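Local coordinates for protein trichothecene 15-O-acetyltransferase TRI3 (Fusarium sporotrichioides, PDB 3FOT) that transfers an acetyl group to the 15-hydroxyl of trichothecene intermediates during the biosynthesis of T-2 toxin and related fungal mycotoxins, at residues E43-N46 with L50-L53; E140-R145 with V468-L473; C194-G199 with N352-C357; V260-S265 with I334-V339; T305-T310 with P434-D439. All blocks are in the same frame, centred on the assembly; numbering follows the deposited sequence. Where two conformers were deposited one is given.

Contact 1. Residues E43-N46 with L50-L53; sequences EEKN and LYDL
The aliphatic part of Lys45 packs across Leu50 and reaches on to Tyr51. Its CB lies 3.8 Å from Leu50 CD1, with Leu50 CB a little farther off. Lys45 CG stays on the same methyl, 3.8 Å from Leu50 CD1, while the leucine branch crosses the lysine at about a right angle. One carbon on, Lys45 CD remains near Leu50 CD1 and also comes to the edge of the Tyr51 ring, near the ring plane and 3.6 Å from Tyr51 CE2. Beyond it the chain bends at its last torsion (chi4 -69°), carrying NZ aside. This contact closes the link between the short helix 43-46 and strand 53-61, which enters the six-stranded mixed sheet of this BAHD-type acyltransferase. Tyr51 O is hydrogen-bonded to ND1 of His186, the first residue of the HXXXD family signature, and the Tyr51 side chain stands about 10 Å from that of His414, which binds 15-deacetylcalonectrin. The backbone joins here too: Leu50 N donates to Lys45 O over 3.0 Å, a span of five residues instead of the four of an alpha-helical turn. Beside it a water donates to Asn46 O and, at 2.8 Å, to OD1 of Asp52, whose OD2 is bonded to Ser154 OG.

Contact 2. Residues E140-R145 with V468-L473; sequences EMEEGR and VVNQSL
Glu142 and Asn470 make the contact, approaching from opposite directions between helix 134-147 and the end of strand 457-469. Along the helix, Glu140 faces outward to a salt bridge with Lys132, and Met141 packs on Tyr54 and Leu181 of the six-stranded mixed sheet that the helix covers. Glu142 follows; a bend at chi2 (-58°) folds its carboxylate so that OE2 meets Asn470 ND2 at 2.9 Å. The amide and carboxylate planes stand 73° apart, and ND2 comes from well above the carboxylate plane. Glu143 turns away to Arg278. At Arg145 the chain comes back to the same acid: NE binds Glu142 OE1 at 3.1 Å and NH2 binds Glu142 OE2 at 3.2 Å, a side-on, two-nitrogen salt bridge with the carboxylate at the guanidinium edge. NH2 and Asn470 ND2 reach OE2 from opposite faces of its plane. Tyr54 OH is bonded both to that oxygen and to Arg145 NH2, while Asn470 is steadied by Ala49 O at ND2 and Trp138 NE1 at OD1. The paired arginine makes it likely that the buried Glu142 is ionised, its charge probably balanced largely by Arg145.

Contact 3. Residues C194-G199 with N352-C357; sequences CRKFVG and NFYAMC
The Tyr354 ring carries Lys196 CE on one face, and in its plane, at the edge, lie Phe197 CA and the carbonyl oxygen of Asn352. Lys196 CE sits 4.2 Å from the centroid of the Tyr354 ring, displaced from the middle, in a CH-pi contact. Lys196 CB also touches the ring, 3.6 Å from Tyr354 CE2, from an oblique direction. The lysine thus crosses the tyrosine at about a right angle and holds it at two places: the bend at chi3 (67°) brings CE back over the ring, and the one at chi4 (66°) sets the direction of NZ. The Phe197 ring takes Tyr354 CE2 at its own edge, near its plane, while Phe197 CB approaches the same atom at 4.1 Å; His89 stacks on the tyrosine.

Helix 191-205 follows directly on the HXXXD signature of the BAHD superfamily, whose aspartate, Asp190, accepts from Cys357 N. Cys194 and Val198 of the helix face strands 53-61 and 177-184, whereas Lys196 and Phe197 meet the loop leading into strand 358-365, so the helix is held between the large sheet and that loop. The polar ends collect round one water, which accepts from Lys196 NZ at 2.9 Å, donates to Asn352 OD1 at 2.7 Å and donates to Tyr354 OH at 3.1 Å. NZ is also bonded to Ser351 O, and the tyrosine hydroxyl to Asp200 OD2.

Contact 4. Residues V260-S265 with I334-V339; sequences VANYKS and ISPTSV
Asn262 lays its amide against the pyrrolidine ring of Pro336, the two side chains meeting at a slant. The asparagine stands near the C-terminal end of helix 246-264, and the proline belongs to strand 333-340, which pairs antiparallel with strand 358-365 in a two-stranded sheet; the contact docks that helix end on the sheet. A chi1 of -178° sets Asn262 CG opposite the backbone N and carries the amide to the strand. Pro336 CD lies over the flat of this group, 3.6 Å from both CG and ND2 of Asn262, and Pro336 CG adds a touch on Asn262 CB at 3.8 Å. The asparagine therefore meets the proline with its amide and its methylene together, by van der Waals packing and not by a direct hydrogen bond. Next to Asn262, Tyr263 meets the rings of Tyr420 and Phe428, and on the strand Thr337 OG1 is bonded to Tyr397 OH. The Pro336 side chain is about 8 Å from that of His414, the residue that binds 15-deacetylcalonectrin. At the polar side one water is 2.7 Å from Ile334 O and near Ser265 OG. Asn262 OD1 and Ile334 O, both acceptors, stand 3.4 Å apart without a bond.

Contact 5. Residues T305-T310 with P434-D439; sequences TISHLT and PLFISD
Phe436 packs its ring against one turn of helix 306-321, touching Ser307 and Thr310. This is helix-on-sheet packing: strand 435-441, an outermost strand of a four-stranded mixed sheet, runs nearly antiparallel to the helix, at 164° between the short axes and 9.4 Å at their closest. The tight part is buried. Phe436 is swung to the trans position of its first torsion (chi1 177°), which takes the ring to the helix, where it is touched at two corners. Thr310 CG2 meets CE1 of Phe436 at 3.5 Å, the two side chains crossing at about a right angle. On the other side of the ring tip, Ser307 O lies 3.5 Å from Phe436 CE2. Thr310 can offer its methyl because its hydroxyl turns back to the helix, OG1 donating to Ile306 O at 2.8 Å; that carbonyl also accepts from Thr310 N, from the opposite face of its plane. Leu480 of the neighbouring strand touches both Thr310 and Phe436, and Met514 of helix 500-516 packs on Thr310.

Toward solvent the contact thins to a single polar link. Ser438 is exposed, and its OG is hydrogen-bonded to Ser307 OG at 2.7 Å, where either hydroxyl may be the donor. The first turn of the helix is tied up by a capping box: His308 N donates to OG1 of the N-cap Thr305 at 3.2 Å. In return, Thr305 N donates to His308 ND1 across 3.0 Å, coming in 29° off the imidazole plane.

How the contacts relate
From the N terminus, contact 1 closes first, a short local turn leading into strand 53-61. Contact 2 then spans 323 residues, joining helix 134-147 to the end of strand 457-469; contacts 3, 4 and 5 all fall within that loop. Contact 3 in turn encloses contact 4, whereas contact 5 crosses both, its segments alternating with theirs. Contact 1 meets contact 2 where Asp52 O probably accepts from Asn470 N, and contact 3 where Leu53 packs on Cys194. Arg195 of contact 3 probably bonds Asp439 O of contact 5, whose Leu435 lies against strand 333-340 of contact 4, so the six-stranded sheet, through helix 191-205, is joined to the four-stranded and two-stranded sheets.

Contact 1. Residues E43-N46 with L50-L53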
# COMPACT_ATOMS: atom_id res chain seq x y z
N GLU A 43 -7.40 16.57 5.69
CA GLU A 43 -7.81 16.50 7.09
C GLU A 43 -9.11 15.73 7.31
O GLU A 43 -9.17 14.85 8.17
CB GLU A 43 -7.85 17.90 7.72
CG GLU A 43 -8.11 17.84 9.21
CD GLU A 43 -7.99 19.16 9.89
OE1 GLU A 43 -7.76 20.19 9.21
OE2 GLU A 43 -8.15 19.15 11.11
N GLU A 44 -10.15 16.05 6.54
CA GLU A 44 -11.47 15.43 6.71
C GLU A 44 -11.50 13.91 6.42
O GLU A 44 -12.42 13.21 6.85
CB GLU A 44 -12.55 16.16 5.87
CG GLU A 44 -12.39 16.12 4.34
CD GLU A 44 -11.51 17.21 3.74
OE1 GLU A 44 -10.76 17.91 4.48
OE2 GLU A 44 -11.54 17.34 2.49
N LYS A 45 -10.51 13.43 5.67
CA LYS A 45 -10.38 12.00 5.36
C LYS A 45 -9.40 11.30 6.28
O LYS A 45 -9.68 10.21 6.78
CB LYS A 45 -9.96 11.84 3.90
CG LYS A 45 -10.92 12.49 2.93
CD LYS A 45 -10.75 11.80 1.60
CE LYS A 45 -11.24 12.65 0.45
NZ LYS A 45 -12.71 12.78 0.48
N ASN A 46 -8.25 11.92 6.51
CA ASN A 46 -7.25 11.38 7.42
C ASN A 46 -7.79 11.21 8.86
O ASN A 46 -7.50 10.21 9.52
CB ASN A 46 -5.99 12.24 7.39
CG ASN A 46 -4.77 11.50 7.90
OD1 ASN A 46 -4.50 11.52 9.09
ND2 ASN A 46 -4.05 10.81 6.99
N LEU A 50 -9.59 7.27 6.35
CA LEU A 50 -10.17 6.85 5.08
C LEU A 50 -9.19 6.15 4.16
O LEU A 50 -9.62 5.35 3.36
CB LEU A 50 -10.86 8.00 4.34
CG LEU A 50 -12.11 8.62 5.00
CD1 LEU A 50 -12.85 9.44 3.96
CD2 LEU A 50 -12.99 7.55 5.63
N TYR A 51 -7.89 6.44 4.28
CA TYR A 51 -6.87 5.75 3.46
C TYR A 51 -5.86 4.90 4.26
O TYR A 51 -4.78 4.61 3.76
CB TYR A 51 -6.04 6.74 2.62
CG TYR A 51 -6.80 7.51 1.57
CD1 TYR A 51 -6.88 7.04 0.26
CD2 TYR A 51 -7.41 8.73 1.87
CE1 TYR A 51 -7.56 7.77 -0.73
CE2 TYR A 51 -8.08 9.46 0.90
CZ TYR A 51 -8.16 8.97 -0.40
OH TYR A 51 -8.84 9.67 -1.38
N ASP A 52 -6.21 4.52 5.49
CA ASP A 52 -5.27 3.84 6.39
C ASP A 52 -4.78 2.53 5.75
O ASP A 52 -5.55 1.84 5.05
CB ASP A 52 -5.92 3.53 7.74
CG ASP A 52 -5.85 4.69 8.73
OD1 ASP A 52 -5.66 5.87 8.33
OD2 ASP A 52 -5.99 4.43 9.96
N LEU A 53 -3.52 2.20 6.00
CA LEU A 53 -2.89 0.97 5.51
C LEU A 53 -2.95 -0.08 6.60
O LEU A 53 -2.71 0.23 7.77
CB LEU A 53 -1.40 1.22 5.22
CG LEU A 53 -0.98 2.37 4.33
CD1 LEU A 53 0.53 2.56 4.42
CD2 LEU A 53 -1.41 2.01 2.94
O HOH W 1 -5.56 8.16 9.91

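Contact 2. Residues E140-R145 with V468-L473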
# COMPACT_ATOMS: atom_id res chain seq x y z
N GLU A 140 -13.13 -5.41 12.93
CA GLU A 140 -13.61 -4.95 14.21
C GLU A 140 -13.18 -3.51 14.46
O GLU A 140 -13.96 -2.70 14.98
CB GLU A 140 -13.07 -5.89 15.30
CG GLU A 140 -13.27 -5.39 16.68
CD GLU A 140 -12.53 -6.23 17.68
OE1 GLU A 140 -12.05 -5.65 18.68
OE2 GLU A 140 -12.41 -7.46 17.45
N MET A 141 -11.95 -3.18 14.07
CA MET A 141 -11.41 -1.85 14.28
C MET A 141 -12.14 -0.83 13.41
O MET A 141 -12.46 0.29 13.86
CB MET A 141 -9.90 -1.84 13.99
CG MET A 141 -9.10 -2.52 15.07
SD MET A 141 -7.34 -2.62 14.57
CE MET A 141 -6.86 -0.91 14.57
N GLU A 142 -12.44 -1.24 12.18
CA GLU A 142 -13.16 -0.35 11.28
C GLU A 142 -14.61 -0.16 11.72
O GLU A 142 -15.13 0.96 11.68
CB GLU A 142 -13.04 -0.83 9.85
CG GLU A 142 -11.62 -0.61 9.31
CD GLU A 142 -11.19 0.86 9.37
OE1 GLU A 142 -12.05 1.76 9.14
OE2 GLU A 142 -10.02 1.14 9.66
N GLU A 143 -15.24 -1.24 12.19
CA GLU A 143 -16.59 -1.13 12.78
C GLU A 143 -16.57 -0.25 14.04
O GLU A 143 -17.42 0.65 14.19
CB GLU A 143 -17.17 -2.53 13.05
CG GLU A 143 -17.48 -3.31 11.77
CD GLU A 143 -17.56 -4.83 11.96
OE1 GLU A 143 -17.65 -5.30 13.13
OE2 GLU A 143 -17.53 -5.56 10.93
N GLY A 144 -15.59 -0.48 14.91
CA GLY A 144 -15.41 0.30 16.14
C GLY A 144 -15.16 1.79 15.94
O GLY A 144 -15.68 2.61 16.70
N ARG A 145 -14.36 2.12 14.92
CA ARG A 145 -14.00 3.50 14.47
C ARG A 145 -15.08 4.53 14.74
O ARG A 145 -14.82 5.62 15.23
CB ARG A 145 -13.58 3.51 12.99
CG ARG A 145 -12.99 4.84 12.55
CD ARG A 145 -12.21 4.72 11.22
NE ARG A 145 -11.14 3.73 11.32
CZ ARG A 145 -10.11 3.82 12.16
NH1 ARG A 145 -10.02 4.87 12.99
NH2 ARG A 145 -9.19 2.86 12.18
N VAL A 468 -4.01 -4.43 2.86
CA VAL A 468 -5.27 -3.73 2.65
C VAL A 468 -5.11 -2.21 2.84
O VAL A 468 -4.34 -1.75 3.70
CB VAL A 468 -6.44 -4.32 3.52
CG1 VAL A 468 -6.57 -5.85 3.31
CG2 VAL A 468 -6.24 -4.03 4.97
N VAL A 469 -5.81 -1.44 2.01
CA VAL A 469 -5.87 0.02 2.17
C VAL A 469 -7.34 0.34 2.27
O VAL A 469 -8.11 -0.11 1.40
CB VAL A 469 -5.28 0.76 0.97
CG1 VAL A 469 -5.37 2.26 1.20
CG2 VAL A 469 -3.83 0.35 0.77
N ASN A 470 -7.75 1.08 3.31
CA ASN A 470 -9.16 1.38 3.51
C ASN A 470 -9.71 2.06 2.26
O ASN A 470 -9.00 2.83 1.62
CB ASN A 470 -9.37 2.31 4.70
CG ASN A 470 -9.31 1.59 6.04
OD1 ASN A 470 -9.37 0.36 6.12
ND2 ASN A 470 -9.22 2.36 7.11
N GLN A 471 -10.97 1.78 1.93
CA GLN A 471 -11.61 2.36 0.76
C GLN A 471 -12.90 3.08 1.18
O GLN A 471 -13.83 2.44 1.69
CB GLN A 471 -11.92 1.30 -0.29
CG GLN A 471 -12.83 1.77 -1.46
CD GLN A 471 -12.16 2.80 -2.37
OE1 GLN A 471 -11.75 3.86 -1.92
NE2 GLN A 471 -12.08 2.48 -3.66
N SER A 472 -12.91 4.40 0.97
CA SER A 472 -14.06 5.24 1.26
C SER A 472 -14.71 5.79 -0.02
O SER A 472 -15.71 6.52 0.06
CB SER A 472 -13.61 6.42 2.12
OG SER A 472 -12.72 7.26 1.37
N LEU A 473 -14.12 5.51 -1.17
CA LEU A 473 -14.66 5.97 -2.46
C LEU A 473 -15.40 4.81 -3.13
O LEU A 473 -15.19 3.64 -2.75
CB LEU A 473 -13.55 6.56 -3.35
CG LEU A 473 -13.13 8.00 -2.98
CD1 LEU A 473 -11.87 8.44 -3.71
CD2 LEU A 473 -14.26 9.04 -3.18

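Contact 3. Residues C194-G199 with N352-C357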
# COMPACT_ATOMS: atom_id res chain seq x y z
N CYS A 194 5.97 0.93 3.75
CA CYS A 194 5.35 0.29 4.91
C CYS A 194 5.76 -1.19 4.94
O CYS A 194 6.15 -1.72 5.99
CB CYS A 194 3.82 0.44 4.88
SG CYS A 194 3.10 0.13 6.50
N ARG A 195 5.70 -1.87 3.80
CA ARG A 195 6.18 -3.27 3.78
C ARG A 195 7.67 -3.40 4.08
O ARG A 195 8.08 -4.35 4.77
CB ARG A 195 5.84 -3.94 2.46
CG ARG A 195 4.34 -4.16 2.36
CD ARG A 195 3.96 -4.74 1.03
NE ARG A 195 4.00 -3.74 -0.03
CZ ARG A 195 4.03 -4.03 -1.32
NH1 ARG A 195 4.07 -5.31 -1.71
NH2 ARG A 195 4.08 -3.05 -2.22
N LYS A 196 8.49 -2.48 3.57
CA LYS A 196 9.92 -2.49 3.89
C LYS A 196 10.09 -2.39 5.41
O LYS A 196 10.90 -3.07 6.01
CB LYS A 196 10.66 -1.32 3.22
CG LYS A 196 10.91 -1.56 1.71
CD LYS A 196 11.42 -0.30 0.97
CE LYS A 196 12.83 0.12 1.42
NZ LYS A 196 13.91 -0.86 1.05
N PHE A 197 9.28 -1.55 6.04
CA PHE A 197 9.39 -1.36 7.48
C PHE A 197 8.96 -2.62 8.26
O PHE A 197 9.60 -2.98 9.26
CB PHE A 197 8.59 -0.13 7.92
CG PHE A 197 8.85 0.26 9.34
CD1 PHE A 197 9.95 1.06 9.67
CD2 PHE A 197 8.00 -0.18 10.35
CE1 PHE A 197 10.21 1.41 11.01
CE2 PHE A 197 8.22 0.18 11.67
CZ PHE A 197 9.33 0.98 12.01
N VAL A 198 7.92 -3.30 7.80
CA VAL A 198 7.53 -4.61 8.38
C VAL A 198 8.75 -5.57 8.28
O VAL A 198 9.11 -6.25 9.25
CB VAL A 198 6.31 -5.19 7.66
CG1 VAL A 198 6.04 -6.64 8.08
CG2 VAL A 198 5.07 -4.31 7.97
N GLY A 199 9.37 -5.61 7.11
CA GLY A 199 10.57 -6.45 6.89
C GLY A 199 11.67 -6.13 7.90
O GLY A 199 12.34 -7.03 8.45
N ASN A 352 16.40 2.98 -0.48
CA ASN A 352 16.24 3.13 0.97
C ASN A 352 15.25 4.26 1.34
O ASN A 352 15.52 5.05 2.23
CB ASN A 352 17.64 3.40 1.59
CG ASN A 352 17.64 3.29 3.11
OD1 ASN A 352 16.94 2.45 3.70
ND2 ASN A 352 18.45 4.12 3.76
N PHE A 353 14.11 4.32 0.65
CA PHE A 353 13.17 5.45 0.74
C PHE A 353 11.85 4.93 1.29
O PHE A 353 11.21 4.09 0.66
CB PHE A 353 12.93 6.11 -0.62
CG PHE A 353 12.34 7.51 -0.52
CD1 PHE A 353 13.17 8.63 -0.41
CD2 PHE A 353 10.96 7.70 -0.50
CE1 PHE A 353 12.63 9.91 -0.31
CE2 PHE A 353 10.41 8.99 -0.42
CZ PHE A 353 11.25 10.09 -0.30
N TYR A 354 11.47 5.42 2.46
CA TYR A 354 10.31 4.88 3.19
C TYR A 354 9.07 5.75 3.13
O TYR A 354 7.95 5.25 3.29
CB TYR A 354 10.69 4.61 4.66
CG TYR A 354 11.54 3.37 4.83
CD1 TYR A 354 12.84 3.32 4.32
CD2 TYR A 354 11.03 2.24 5.46
CE1 TYR A 354 13.61 2.19 4.43
CE2 TYR A 354 11.81 1.09 5.62
CZ TYR A 354 13.10 1.07 5.09
OH TYR A 354 13.88 -0.05 5.22
N ALA A 355 9.24 7.05 2.92
CA ALA A 355 8.08 7.95 2.76
C ALA A 355 7.40 7.67 1.41
O ALA A 355 7.95 6.92 0.59
CB ALA A 355 8.52 9.42 2.87
N MET A 356 6.22 8.24 1.20
CA MET A 356 5.49 8.12 -0.06
C MET A 356 6.41 8.49 -1.21
O MET A 356 7.04 9.53 -1.18
CB MET A 356 4.30 9.08 -0.07
CG MET A 356 3.44 9.01 -1.28
SD MET A 356 2.06 7.88 -1.06
CE MET A 356 1.15 8.66 0.28
N CYS A 357 6.44 7.65 -2.24
CA CYS A 357 7.17 8.00 -3.46
C CYS A 357 6.38 7.41 -4.62
O CYS A 357 6.68 6.31 -5.09
CB CYS A 357 8.62 7.50 -3.43
SG CYS A 357 9.50 8.12 -4.92
O HOH W 2 15.95 0.04 2.93

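Contact 4. Residues V260-S265 with I334-V339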
# COMPACT_ATOMS: atom_id res chain seq x y z
N VAL A 260 -10.11 14.12 -14.28
CA VAL A 260 -11.41 14.73 -14.13
C VAL A 260 -12.44 13.97 -14.95
O VAL A 260 -13.55 13.74 -14.47
CB VAL A 260 -11.38 16.22 -14.48
CG1 VAL A 260 -12.77 16.87 -14.26
CG2 VAL A 260 -10.34 16.92 -13.61
N ALA A 261 -12.07 13.58 -16.17
CA ALA A 261 -12.96 12.79 -17.03
C ALA A 261 -13.26 11.41 -16.47
O ALA A 261 -14.37 10.91 -16.63
CB ALA A 261 -12.42 12.68 -18.46
N ASN A 262 -12.26 10.79 -15.83
CA ASN A 262 -12.49 9.50 -15.18
C ASN A 262 -13.53 9.61 -14.07
O ASN A 262 -14.32 8.69 -13.87
CB ASN A 262 -11.19 8.87 -14.65
CG ASN A 262 -11.42 7.50 -13.99
OD1 ASN A 262 -11.94 6.59 -14.62
ND2 ASN A 262 -11.03 7.37 -12.72
N TYR A 263 -13.55 10.73 -13.35
CA TYR A 263 -14.59 10.94 -12.31
C TYR A 263 -16.00 10.93 -12.92
O TYR A 263 -16.95 10.48 -12.28
CB TYR A 263 -14.36 12.24 -11.52
CG TYR A 263 -13.18 12.22 -10.57
CD1 TYR A 263 -13.07 11.25 -9.58
CD2 TYR A 263 -12.18 13.21 -10.63
CE1 TYR A 263 -11.99 11.24 -8.69
CE2 TYR A 263 -11.10 13.22 -9.75
CZ TYR A 263 -11.01 12.22 -8.78
OH TYR A 263 -9.95 12.20 -7.90
N LYS A 264 -16.11 11.41 -14.15
CA LYS A 264 -17.39 11.65 -14.82
C LYS A 264 -17.79 10.56 -15.81
O LYS A 264 -18.87 10.61 -16.40
CB LYS A 264 -17.35 13.01 -15.53
CG LYS A 264 -17.24 14.21 -14.60
CD LYS A 264 -16.80 15.46 -15.34
CE LYS A 264 -16.90 16.69 -14.46
NZ LYS A 264 -16.27 17.87 -15.11
N SER A 265 -16.93 9.58 -16.01
CA SER A 265 -17.13 8.60 -17.07
C SER A 265 -18.14 7.52 -16.71
O SER A 265 -18.37 7.22 -15.52
CB SER A 265 -15.81 7.95 -17.50
OG SER A 265 -15.35 7.03 -16.53
N ILE A 334 -10.20 4.30 -19.79
CA ILE A 334 -9.14 5.20 -19.34
C ILE A 334 -9.08 5.06 -17.82
O ILE A 334 -10.10 5.17 -17.12
CB ILE A 334 -9.42 6.67 -19.73
CG1 ILE A 334 -9.50 6.82 -21.26
CG2 ILE A 334 -8.34 7.61 -19.17
CD1 ILE A 334 -10.00 8.17 -21.72
N SER A 335 -7.88 4.82 -17.32
CA SER A 335 -7.69 4.63 -15.89
C SER A 335 -6.41 5.33 -15.45
O SER A 335 -5.31 4.91 -15.84
CB SER A 335 -7.62 3.15 -15.53
OG SER A 335 -7.49 2.99 -14.13
N PRO A 336 -6.55 6.39 -14.63
CA PRO A 336 -5.41 7.07 -14.04
C PRO A 336 -4.93 6.20 -12.91
O PRO A 336 -5.66 6.04 -11.92
CB PRO A 336 -6.01 8.38 -13.49
CG PRO A 336 -7.45 8.42 -13.97
CD PRO A 336 -7.82 6.99 -14.20
N THR A 337 -3.77 5.58 -13.08
CA THR A 337 -3.23 4.67 -12.07
C THR A 337 -2.07 5.32 -11.32
O THR A 337 -1.62 6.42 -11.69
CB THR A 337 -2.75 3.33 -12.69
OG1 THR A 337 -1.75 3.59 -13.68
CG2 THR A 337 -3.89 2.57 -13.35
N SER A 338 -1.61 4.69 -10.24
CA SER A 338 -0.42 5.21 -9.56
C SER A 338 0.71 4.20 -9.73
O SER A 338 0.47 3.01 -9.94
CB SER A 338 -0.72 5.47 -8.09
OG SER A 338 -1.16 4.27 -7.50
N VAL A 339 1.95 4.68 -9.69
CA VAL A 339 3.11 3.81 -9.82
C VAL A 339 4.20 4.24 -8.86
O VAL A 339 4.27 5.41 -8.46
CB VAL A 339 3.68 3.73 -11.27
CG1 VAL A 339 2.60 3.33 -12.32
CG2 VAL A 339 4.30 5.03 -11.67
O HOH W 3 -11.54 3.75 -15.61
O HOH W 4 -12.28 6.76 -17.50

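Contact 5. Residues T305-T310 with P434-D439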
# COMPACT_ATOMS: atom_id res chain seq x y z
N THR A 305 3.94 -8.66 -17.77
CA THR A 305 3.87 -9.23 -16.44
C THR A 305 2.46 -9.67 -16.12
O THR A 305 1.48 -9.30 -16.79
CB THR A 305 4.24 -8.20 -15.36
OG1 THR A 305 3.22 -7.19 -15.35
CG2 THR A 305 5.63 -7.55 -15.62
N ILE A 306 2.36 -10.45 -15.06
CA ILE A 306 1.06 -10.82 -14.51
C ILE A 306 0.25 -9.58 -14.10
O ILE A 306 -0.97 -9.63 -14.11
CB ILE A 306 1.24 -11.83 -13.35
CG1 ILE A 306 -0.09 -12.42 -12.90
CG2 ILE A 306 2.05 -11.24 -12.19
CD1 ILE A 306 0.06 -13.70 -12.03
N SER A 307 0.91 -8.47 -13.75
CA SER A 307 0.18 -7.23 -13.46
C SER A 307 -0.55 -6.68 -14.71
O SER A 307 -1.70 -6.19 -14.61
CB SER A 307 1.14 -6.17 -12.94
OG SER A 307 1.49 -6.43 -11.61
N HIS A 308 0.10 -6.74 -15.86
CA HIS A 308 -0.55 -6.38 -17.13
C HIS A 308 -1.76 -7.28 -17.36
O HIS A 308 -2.84 -6.82 -17.69
CB HIS A 308 0.40 -6.53 -18.32
CG HIS A 308 1.56 -5.60 -18.28
ND1 HIS A 308 2.85 -6.01 -18.55
CD2 HIS A 308 1.64 -4.27 -18.03
CE1 HIS A 308 3.67 -4.98 -18.46
NE2 HIS A 308 2.96 -3.91 -18.15
N LEU A 309 -1.54 -8.58 -17.18
CA LEU A 309 -2.61 -9.56 -17.42
C LEU A 309 -3.78 -9.32 -16.48
O LEU A 309 -4.94 -9.44 -16.88
CB LEU A 309 -2.08 -10.98 -17.24
CG LEU A 309 -3.19 -12.01 -17.54
CD1 LEU A 309 -3.56 -11.98 -19.04
CD2 LEU A 309 -2.82 -13.42 -17.10
N THR A 310 -3.48 -9.01 -15.22
CA THR A 310 -4.55 -8.72 -14.27
C THR A 310 -5.36 -7.50 -14.72
O THR A 310 -6.59 -7.50 -14.67
CB THR A 310 -4.02 -8.54 -12.83
OG1 THR A 310 -3.28 -9.71 -12.47
CG2 THR A 310 -5.16 -8.38 -11.85
N PRO A 434 -13.52 0.22 -11.93
CA PRO A 434 -12.52 -0.35 -11.04
C PRO A 434 -11.12 0.22 -11.29
O PRO A 434 -10.77 0.60 -12.43
CB PRO A 434 -12.60 -1.85 -11.34
CG PRO A 434 -14.01 -2.03 -11.86
CD PRO A 434 -14.23 -0.83 -12.69
N LEU A 435 -10.33 0.28 -10.22
CA LEU A 435 -8.96 0.72 -10.32
C LEU A 435 -8.04 -0.46 -9.96
O LEU A 435 -8.32 -1.21 -9.03
CB LEU A 435 -8.70 1.88 -9.35
CG LEU A 435 -7.25 2.43 -9.34
CD1 LEU A 435 -6.93 3.18 -10.65
CD2 LEU A 435 -7.04 3.32 -8.14
N PHE A 436 -6.95 -0.61 -10.71
CA PHE A 436 -5.95 -1.63 -10.40
C PHE A 436 -4.71 -1.05 -9.73
O PHE A 436 -4.16 -0.04 -10.19
CB PHE A 436 -5.54 -2.36 -11.68
CG PHE A 436 -4.47 -3.39 -11.47
CD1 PHE A 436 -4.72 -4.52 -10.69
CD2 PHE A 436 -3.20 -3.22 -12.03
CE1 PHE A 436 -3.71 -5.49 -10.47
CE2 PHE A 436 -2.20 -4.18 -11.81
CZ PHE A 436 -2.47 -5.32 -11.02
N ILE A 437 -4.28 -1.70 -8.64
CA ILE A 437 -3.06 -1.35 -7.95
C ILE A 437 -2.20 -2.60 -7.84
O ILE A 437 -2.65 -3.62 -7.30
CB ILE A 437 -3.32 -0.79 -6.52
CG1 ILE A 437 -4.34 0.36 -6.56
CG2 ILE A 437 -2.01 -0.34 -5.93
CD1 ILE A 437 -5.76 -0.05 -6.10
N SER A 438 -1.00 -2.56 -8.41
CA SER A 438 -0.07 -3.66 -8.26
C SER A 438 0.86 -3.43 -7.06
O SER A 438 1.58 -2.42 -6.99
CB SER A 438 0.74 -3.86 -9.53
OG SER A 438 1.61 -4.97 -9.39
N ASP A 439 0.83 -4.37 -6.11
CA ASP A 439 1.71 -4.34 -4.93
C ASP A 439 3.02 -5.14 -5.14
O ASP A 439 3.97 -5.00 -4.36
CB ASP A 439 0.98 -4.87 -3.71
CG ASP A 439 -0.11 -3.92 -3.20
OD1 ASP A 439 0.10 -2.69 -3.21
OD2 ASP A 439 -1.17 -4.42 -2.76